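Local coordinates for protein dihydroneopterin triphosphate diphosphatase (Escherichia coli O157:H7, PDB 5U7F) that hydrolyses dihydroneopterin triphosphate to the monophosphate and pyrophosphate for folate biosynthesis, probably also cleaving nucleoside triphosphates such as dATP, as a metal-dependent Nudix hydrolase, at residues A[12-16]-A[137-142]; A[38-42]-A[55-61]. All blocks are in the same frame, centred on the assembly; numbering follows the deposited sequence.

Contact 1. Residues A[12-16]-A[137-142]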
ATOM      1  N   ILE A  12      -0.803  -7.188   1.593  1.00 12.40           N
ATOM      2  CA  ILE A  12      -1.455  -6.543   0.477  1.00 15.99           C
ATOM      3  C   ILE A  12      -0.854  -5.167   0.275  1.00 17.15           C
ATOM      4  O   ILE A  12      -0.258  -4.578   1.188  1.00 15.12           O
ATOM      5  CB  ILE A  12      -2.996  -6.466   0.659  1.00 17.80           C
ATOM      6  CG1 ILE A  12      -3.410  -5.770   1.950  1.00 16.71           C
ATOM      7  CG2 ILE A  12      -3.598  -7.869   0.630  1.00 17.42           C
ATOM      8  CD1 ILE A  12      -3.435  -4.276   1.879  1.00 17.33           C
ATOM      9  N   LEU A  13      -0.943  -4.702  -0.963  1.00 12.52           N
ATOM     10  CA  LEU A  13      -0.524  -3.364  -1.356  1.00 14.50           C
ATOM     11  C   LEU A  13      -1.706  -2.744  -2.079  1.00 16.15           C
ATOM     12  O   LEU A  13      -2.272  -3.387  -2.952  1.00 16.35           O
ATOM     13  CB  LEU A  13       0.701  -3.420  -2.274  1.00 18.41           C
ATOM     14  CG  LEU A  13       1.038  -2.167  -3.090  1.00 23.51           C
ATOM     15  CD1 LEU A  13       1.754  -1.240  -2.193  1.00 19.23           C
ATOM     16  CD2 LEU A  13       1.893  -2.517  -4.289  1.00 18.07           C
ATOM     17  N   VAL A  14      -2.124  -1.539  -1.693  1.00 12.97           N
ATOM     18  CA  VAL A  14      -3.200  -0.850  -2.408  1.00 16.39           C
ATOM     19  C   VAL A  14      -2.667   0.454  -2.971  1.00 17.13           C
ATOM     20  O   VAL A  14      -2.303   1.394  -2.241  1.00 15.74           O
ATOM     21  CB  VAL A  14      -4.429  -0.570  -1.515  1.00 13.98           C
ATOM     22  CG1 VAL A  14      -5.511   0.143  -2.340  1.00 17.87           C
ATOM     23  CG2 VAL A  14      -4.965  -1.844  -0.912  1.00 16.59           C
ATOM     24  N   VAL A  15      -2.553   0.504  -4.288  1.00 12.39           N
ATOM     25  CA  VAL A  15      -2.119   1.728  -4.927  1.00 13.39           C
ATOM     26  C   VAL A  15      -3.323   2.625  -5.090  1.00 16.67           C
ATOM     27  O   VAL A  15      -4.259   2.334  -5.860  1.00 17.25           O
ATOM     28  CB  VAL A  15      -1.421   1.457  -6.281  1.00 15.77           C
ATOM     29  CG1 VAL A  15      -0.939   2.731  -6.869  1.00 19.42           C
ATOM     30  CG2 VAL A  15      -0.226   0.528  -6.086  1.00 19.40           C
ATOM     31  N   ILE A  16      -3.297   3.704  -4.321  1.00 14.35           N
ATOM     32  CA  ILE A  16      -4.310   4.748  -4.363  1.00 19.93           C
ATOM     33  C   ILE A  16      -3.891   5.893  -5.281  1.00 18.45           C
ATOM     34  O   ILE A  16      -2.787   6.424  -5.211  1.00 14.48           O
ATOM     35  CB  ILE A  16      -4.615   5.291  -2.946  1.00 19.84           C
ATOM     36  CG1 ILE A  16      -5.174   4.168  -2.084  1.00 20.39           C
ATOM     37  CG2 ILE A  16      -5.616   6.464  -3.001  1.00 22.51           C
ATOM     38  CD1 ILE A  16      -5.532   4.529  -0.674  1.00 21.17           C
ATOM     39  N   SER A 137       8.492  -3.340  -5.290  1.00 14.99           N
ATOM     40  CA  SER A 137       7.200  -3.864  -5.715  1.00 19.65           C
ATOM     41  C   SER A 137       6.183  -2.711  -5.819  1.00 15.22           C
ATOM     42  O   SER A 137       5.387  -2.655  -6.757  1.00 13.37           O
ATOM     43  CB  SER A 137       6.704  -4.943  -4.759  1.00 16.92           C
ATOM     44  OG  SER A 137       6.593  -4.433  -3.448  1.00 18.04           O
ATOM     45  N   ASN A 138       6.230  -1.802  -4.853  1.00 13.34           N
ATOM     46  CA  ASN A 138       5.416  -0.570  -4.868  1.00 11.95           C
ATOM     47  C   ASN A 138       5.688   0.244  -6.119  1.00 13.91           C
ATOM     48  O   ASN A 138       4.750   0.707  -6.789  1.00 13.56           O
ATOM     49  CB  ASN A 138       5.693   0.265  -3.616  1.00 17.06           C
ATOM     50  CG  ASN A 138       4.527   1.186  -3.210  1.00 17.48           C
ATOM     51  OD1 ASN A 138       4.384   1.497  -2.007  1.00 15.39           O
ATOM     52  ND2 ASN A 138       3.696   1.643  -4.194  1.00 15.61           N
ATOM     53  N   ARG A 139       6.960   0.404  -6.446  1.00 15.23           N
ATOM     54  CA  ARG A 139       7.349   1.054  -7.681  1.00 17.18           C
ATOM     55  C   ARG A 139       6.743   0.384  -8.892  1.00 17.58           C
ATOM     56  O   ARG A 139       6.108   1.042  -9.744  1.00 15.95           O
ATOM     57  CB  ARG A 139       8.846   1.065  -7.809  1.00 12.85           C
ATOM     58  CG  ARG A 139       9.359   1.511  -9.169  1.00 18.82           C
ATOM     59  CD  ARG A 139      10.835   1.837  -9.087  1.00 23.01           C
ATOM     60  NE  ARG A 139      11.612   0.618  -8.975  1.00 33.86           N
ATOM     61  CZ  ARG A 139      12.375   0.254  -7.948  1.00 36.48           C
ATOM     62  NH1 ARG A 139      12.512   1.008  -6.842  1.00 30.37           N
ATOM     63  NH2 ARG A 139      13.020  -0.901  -8.063  1.00 30.88           N
ATOM     64  N   GLN A 140       6.925  -0.929  -8.968  1.00 16.59           N
ATOM     65  CA  GLN A 140       6.456  -1.671 -10.134  1.00 16.40           C
ATOM     66  C   GLN A 140       4.927  -1.577 -10.275  1.00 16.58           C
ATOM     67  O   GLN A 140       4.394  -1.459 -11.381  1.00 17.94           O
ATOM     68  CB  GLN A 140       6.902  -3.132 -10.049  1.00 16.96           C
ATOM     69  CG  GLN A 140       6.620  -3.934 -11.322  1.00 31.72           C
ATOM     70  CD  GLN A 140       7.174  -5.377 -11.286  1.00 24.61           C
ATOM     71  OE1 GLN A 140       6.548  -6.301 -11.804  1.00 46.57           O
ATOM     72  NE2 GLN A 140       8.348  -5.547 -10.711  1.00 30.79           N
ATOM     73  N   ALA A 141       4.213  -1.592  -9.156  1.00 16.41           N
ATOM     74  CA  ALA A 141       2.765  -1.529  -9.193  1.00 14.76           C
ATOM     75  C   ALA A 141       2.311  -0.162  -9.714  1.00 15.23           C
ATOM     76  O   ALA A 141       1.404  -0.092 -10.524  1.00 15.74           O
ATOM     77  CB  ALA A 141       2.173  -1.818  -7.821  1.00 16.15           C
ATOM     78  N   ILE A 142       2.961   0.902  -9.266  1.00 13.50           N
ATOM     79  CA  ILE A 142       2.633   2.253  -9.748  1.00 13.17           C
ATOM     80  C   ILE A 142       2.869   2.294 -11.269  1.00 16.98           C
ATOM     81  O   ILE A 142       2.025   2.774 -12.043  1.00 15.80           O
ATOM     82  CB  ILE A 142       3.466   3.320  -9.003  1.00 14.80           C
ATOM     83  CG1 ILE A 142       3.027   3.389  -7.542  1.00 19.66           C
ATOM     84  CG2 ILE A 142       3.303   4.738  -9.663  1.00 19.45           C
ATOM     85  CD1 ILE A 142       3.967   4.239  -6.661  1.00 17.31           C
TER

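Contact 2. Residues A[38-42]-A[55-61]. With CO (cobalt (II) ion), chain F; CO (cobalt (II) ion), chain E; CO (cobalt (II) ion), chain D; SO4 (sulfate ion), chain C.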
ATOM      1  N   SER A  38       2.590   3.461  -0.848  1.00 15.36           N
ATOM      2  CA  SER A  38       1.147   3.320  -0.879  1.00 17.37           C
ATOM      3  C   SER A  38       0.699   2.515   0.371  1.00 14.18           C
ATOM      4  O   SER A  38       1.521   2.203   1.260  1.00 15.62           O
ATOM      5  CB  SER A  38       0.705   2.629  -2.195  1.00 16.72           C
ATOM      6  OG  SER A  38       1.422   3.149  -3.313  1.00 14.16           O
ATOM      7  N   VAL A  39      -0.594   2.243   0.496  1.00 15.86           N
ATOM      8  CA  VAL A  39      -1.092   1.480   1.639  1.00 18.33           C
ATOM      9  C   VAL A  39      -0.616   0.014   1.574  1.00 17.59           C
ATOM     10  O   VAL A  39      -0.787  -0.633   0.559  1.00 16.96           O
ATOM     11  CB  VAL A  39      -2.617   1.553   1.700  1.00 19.07           C
ATOM     12  CG1 VAL A  39      -3.198   0.548   2.663  1.00 17.94           C
ATOM     13  CG2 VAL A  39      -3.047   2.961   2.105  1.00 23.14           C
ATOM     14  N   THR A  40       0.023  -0.480   2.636  1.00 17.27           N
ATOM     15  CA  THR A  40       0.381  -1.910   2.725  1.00 17.76           C
ATOM     16  C   THR A  40      -0.121  -2.427   4.059  1.00 23.04           C
ATOM     17  O   THR A  40      -0.339  -1.650   4.981  1.00 20.49           O
ATOM     18  CB  THR A  40       1.904  -2.194   2.596  1.00 23.79           C
ATOM     19  OG1 THR A  40       2.605  -1.671   3.728  1.00 31.35           O
ATOM     20  CG2 THR A  40       2.471  -1.614   1.323  1.00 24.93           C
ATOM     21  N   GLY A  41      -0.345  -3.734   4.158  1.00 21.12           N
ATOM     22  CA  GLY A  41      -0.718  -4.314   5.429  1.00 17.50           C
ATOM     23  C   GLY A  41      -0.724  -5.820   5.372  1.00 17.84           C
ATOM     24  O   GLY A  41      -0.918  -6.386   4.291  1.00 16.16           O
ATOM     25  N   SER A  42      -0.510  -6.449   6.527  1.00 17.30           N
ATOM     26  CA  SER A  42      -0.584  -7.914   6.650  1.00 23.07           C
ATOM     27  C   SER A  42      -2.008  -8.440   6.511  1.00 20.31           C
ATOM     28  O   SER A  42      -2.965  -7.816   6.969  1.00 22.06           O
ATOM     29  CB  SER A  42      -0.019  -8.379   7.999  1.00 22.85           C
ATOM     30  OG  SER A  42       1.375  -8.168   8.088  1.00 25.23           O
ATOM     31  N   ARG A  55      -9.784  -3.301   4.655  1.00 27.22           N
ATOM     32  CA  ARG A  55      -9.630  -2.963   6.060  1.00 20.66           C
ATOM     33  C   ARG A  55      -8.495  -1.974   6.261  1.00 26.81           C
ATOM     34  O   ARG A  55      -8.665  -0.987   6.958  1.00 23.11           O
ATOM     35  CB  ARG A  55      -9.386  -4.191   6.910  1.00 29.66           C
ATOM     36  CG  ARG A  55      -9.125  -3.845   8.386  1.00 26.98           C
ATOM     37  CD  ARG A  55      -8.791  -5.021   9.203  1.00 27.64           C
ATOM     38  NE  ARG A  55      -7.840  -5.902   8.528  1.00 25.13           N
ATOM     39  CZ  ARG A  55      -6.532  -5.697   8.467  1.00 25.07           C
ATOM     40  NH1 ARG A  55      -5.981  -4.643   9.075  1.00 27.20           N
ATOM     41  NH2 ARG A  55      -5.769  -6.563   7.812  1.00 28.63           N
ATOM     42  N   GLU A  56      -7.331  -2.257   5.679  1.00 22.15           N
ATOM     43  CA  GLU A  56      -6.174  -1.387   5.802  1.00 21.31           C
ATOM     44  C   GLU A  56      -6.433  -0.005   5.189  1.00 21.81           C
ATOM     45  O   GLU A  56      -5.923   0.997   5.660  1.00 23.49           O
ATOM     46  CB  GLU A  56      -4.971  -2.038   5.141  1.00 19.73           C
ATOM     47  CG  GLU A  56      -4.495  -3.275   5.869  1.00 17.72           C
ATOM     48  CD  GLU A  56      -3.720  -2.982   7.181  1.00 24.05           C
ATOM     49  OE1 GLU A  56      -3.282  -1.839   7.344  1.00 26.61           O
ATOM     50  OE2 GLU A  56      -3.535  -3.911   8.016  1.00 25.27           O
ATOM     51  N   VAL A  57      -7.228   0.055   4.132  1.00 20.95           N
ATOM     52  CA  VAL A  57      -7.507   1.340   3.517  1.00 22.39           C
ATOM     53  C   VAL A  57      -8.351   2.174   4.492  1.00 19.53           C
ATOM     54  O   VAL A  57      -8.106   3.372   4.655  1.00 22.88           O
ATOM     55  CB  VAL A  57      -8.211   1.184   2.157  1.00 28.39           C
ATOM     56  CG1 VAL A  57      -8.807   2.521   1.686  1.00 26.82           C
ATOM     57  CG2 VAL A  57      -7.209   0.645   1.129  1.00 23.71           C
ATOM     58  N   LYS A  58      -9.310   1.522   5.155  1.00 26.57           N
ATOM     59  CA  LYS A  58     -10.114   2.206   6.180  1.00 31.39           C
ATOM     60  C   LYS A  58      -9.224   2.665   7.345  1.00 23.96           C
ATOM     61  O   LYS A  58      -9.254   3.829   7.708  1.00 29.08           O
ATOM     62  CB  LYS A  58     -11.234   1.298   6.698  1.00 30.40           C
ATOM     63  CG  LYS A  58     -12.542   2.036   6.994  1.00 47.03           C
ATOM     64  CD  LYS A  58     -13.551   1.155   7.733  1.00 51.27           C
ATOM     65  CE  LYS A  58     -14.727   1.987   8.249  1.00 55.62           C
ATOM     66  NZ  LYS A  58     -15.694   1.194   9.077  1.00 57.05           N
ATOM     67  N   GLU A  59      -8.425   1.743   7.898  1.00 26.02           N
ATOM     68  CA  GLU A  59      -7.509   2.031   9.030  1.00 25.91           C
ATOM     69  C   GLU A  59      -6.449   3.103   8.744  1.00 30.05           C
ATOM     70  O   GLU A  59      -6.209   3.977   9.582  1.00 32.22           O
ATOM     71  CB  GLU A  59      -6.772   0.743   9.478  1.00 30.39           C
ATOM     72  CG  GLU A  59      -7.651  -0.331  10.145  1.00 33.47           C
ATOM     73  CD  GLU A  59      -6.875  -1.614  10.539  1.00 39.55           C
ATOM     74  OE1 GLU A  59      -7.512  -2.575  11.040  1.00 36.46           O
ATOM     75  OE2 GLU A  59      -5.632  -1.654  10.364  1.00 39.74           O
ATOM     76  N   GLU A  60      -5.810   3.039   7.577  1.00 19.49           N
ATOM     77  CA  GLU A  60      -4.635   3.851   7.296  1.00 23.66           C
ATOM     78  C   GLU A  60      -4.906   5.210   6.675  1.00 23.43           C
ATOM     79  O   GLU A  60      -4.136   6.142   6.882  1.00 25.84           O
ATOM     80  CB  GLU A  60      -3.686   3.083   6.380  1.00 23.01           C
ATOM     81  CG  GLU A  60      -3.123   1.816   7.086  1.00 23.74           C
ATOM     82  CD  GLU A  60      -1.847   1.274   6.502  1.00 25.99           C
ATOM     83  OE1 GLU A  60      -1.395   1.806   5.483  1.00 21.65           O
ATOM     84  OE2 GLU A  60      -1.297   0.291   7.078  1.00 25.85           O
ATOM     85  N   VAL A  61      -5.967   5.332   5.888  1.00 18.70           N
ATOM     86  CA  VAL A  61      -6.275   6.623   5.313  1.00 25.80           C
ATOM     87  C   VAL A  61      -7.745   6.991   5.480  1.00 22.08           C
ATOM     88  O   VAL A  61      -8.206   7.919   4.836  1.00 22.22           O
ATOM     89  CB  VAL A  61      -5.873   6.693   3.830  1.00 24.28           C
ATOM     90  CG1 VAL A  61      -4.360   6.486   3.699  1.00 29.57           C
ATOM     91  CG2 VAL A  61      -6.633   5.674   2.992  1.00 28.17           C
TER
HETATM   92 CO    CO F 205       0.502  -0.575   6.513  0.77 23.18          CO
HETATM   93 CO    CO E 204      -1.847  -1.050   8.596  0.99 25.21          CO
HETATM   94 CO    CO D 203      -2.238  -4.291   9.651  0.81 24.81          CO
HETATM   95  S   SO4 C 202       0.670  -3.183   8.570  0.61 23.36           S
HETATM   96  O1  SO4 C 202       1.835  -3.600   7.770  1.00 30.48           O
HETATM   97  O2  SO4 C 202       1.154  -2.774   9.891  0.85 35.31           O
HETATM   98  O3  SO4 C 202      -0.026  -2.075   7.890  1.00 22.48           O
HETATM   99  O4  SO4 C 202      -0.247  -4.304   8.742  1.00 28.04           O
HETATM  100  O   HOH W   1       0.956   0.869   4.930  1.00 26.94           O
HETATM  101  O   HOH W   2      -2.577  -6.369   9.301  1.00 31.89           O
HETATM  102  O   HOH W   3      -3.946  -4.071  10.956  1.00 36.63           O
HETATM  103  O   HOH W   4      -3.429  -0.044   9.633  1.00 29.49           O
HETATM  104  O   HOH W   5      -1.018  -4.790  11.518  1.00 30.54           O
HETATM  105  O   HOH W   6      -2.129  -2.314  10.013  1.00 30.97           O

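Contact 1. Residues A[12-16]-A[137-142]
L13 and V15, alternate residues on one face of strand 12-16, meet the helix 137-142 through the methyl of A141. A141 CB nests against a pair of methyls that both reach it from the strand, L13 CD2 at 3.6 Å and V15 CG2 at 3.8 Å. The short axes approach to 9.3 Å, and the helix runs at 43° to the strand.

The two methyls of L13 do different work. With CG anti to the backbone N (chi1 163°), the side chain forks over the helix: while CD2 faces A141, CD1 lies over the face of the N138 amide, almost straight above its CG and 3.8 Å from OD1. The side chains of L13 and N138 cross at about a right angle. This is van der Waals contact, the ND2 of the amide being spent on a hydrogen bond to S38 OG. V15 is forked as well. Its CG1 packs 4.1 Å from CG1 of I142, and these two side chains also cross nearly perpendicularly. No hydrogen bond joins the segments; the polar groups at the helix start find their partners outside the pair, S137 OG bonding to E100 and to S135.

As a worked case of helix-on-sheet packing, the contact lays the C-terminal helix 136-147 against the central strand 10-18 of the Nudix mixed sheet. W102 of strand 97-107 touches both L13 and A141. V14 and I16 turn to the sheet's other face, where they meet helix 49-61, completing an alpha-beta-alpha sandwich.

Contact 2. Residues A[38-42]-A[55-61]
T40 and E60 share one cobalt ion (chain F): the carbonyl O of T40 binds it at 2.0 Å and OE2 of E60 at 2.1 Å. That same carboxylate oxygen also holds a second cobalt (chain E), making E60 OE2 a single-atom bridge. E56 bridges differently, OE1 going to the chain E ion and OE2 to the third cobalt (chain D), one metal per oxygen. A bend at chi2 (-75°) turns its carboxylate across G41, whose CA lies 3.7 Å from E56 CD. Sulfate continues the pattern, its O3 joining the chain E and chain F ions and its O4 binding the chain D ion while accepting a hydrogen bond from S42 N. K7 also bonds the sulfate.

The second shell fixes these ligands. Water 1, on the chain F cobalt, accepts from T40 N and donates to E60 OE1. R55 NH1 donates to E56 OE2 at 2.8 Å, from above the carboxylate plane (59° out of it), and also makes a longer, weak bond to E59 OE1, completing a salt-bridge network. R55 NH2 meets S42 O weakly at the guanidinium edge and forms a salt bridge with E47. Beneath the metals, V39 CG1 lies under the carboxylate of E60, 3.6 Å from its OE1, and against E56 CB, while CG2 meets V61 CG1, joining strand to helix.

This is the metal site built round the Nudix box, whose helix supplies E56 and E60, while T40, just before the box, gives a carbonyl and E117 further oxygens. The ions would offset the acidic charge crowded here, and R55 probably does so in part. The sulfate, probably from the crystallisation liquor, is consistent with a place where phosphate of the substrate could be bound and polarised by the metals.

Both contacts are buried, yet they illustrate how one sheet can be furnished differently on its two faces. Contact 1 is van der Waals packing without a hydrogen bond across it, methyls meeting methyls and one amide face, whereas contact 2 combines a small patch of valine packing with carboxylates, metal ions and ordered water. Their strands, 10-18 and 36-42, are antiparallel neighbours, probably hydrogen-bonded through V14 N to V39 O and I12 N to G41 O. The helices they carry cover opposite faces, 136-147 on one and 49-61 on the other. Along the chain, contact 2 is nested within the loop that contact 1 closes, so the metal chemistry sits beside neighbouring strands held by plain packing.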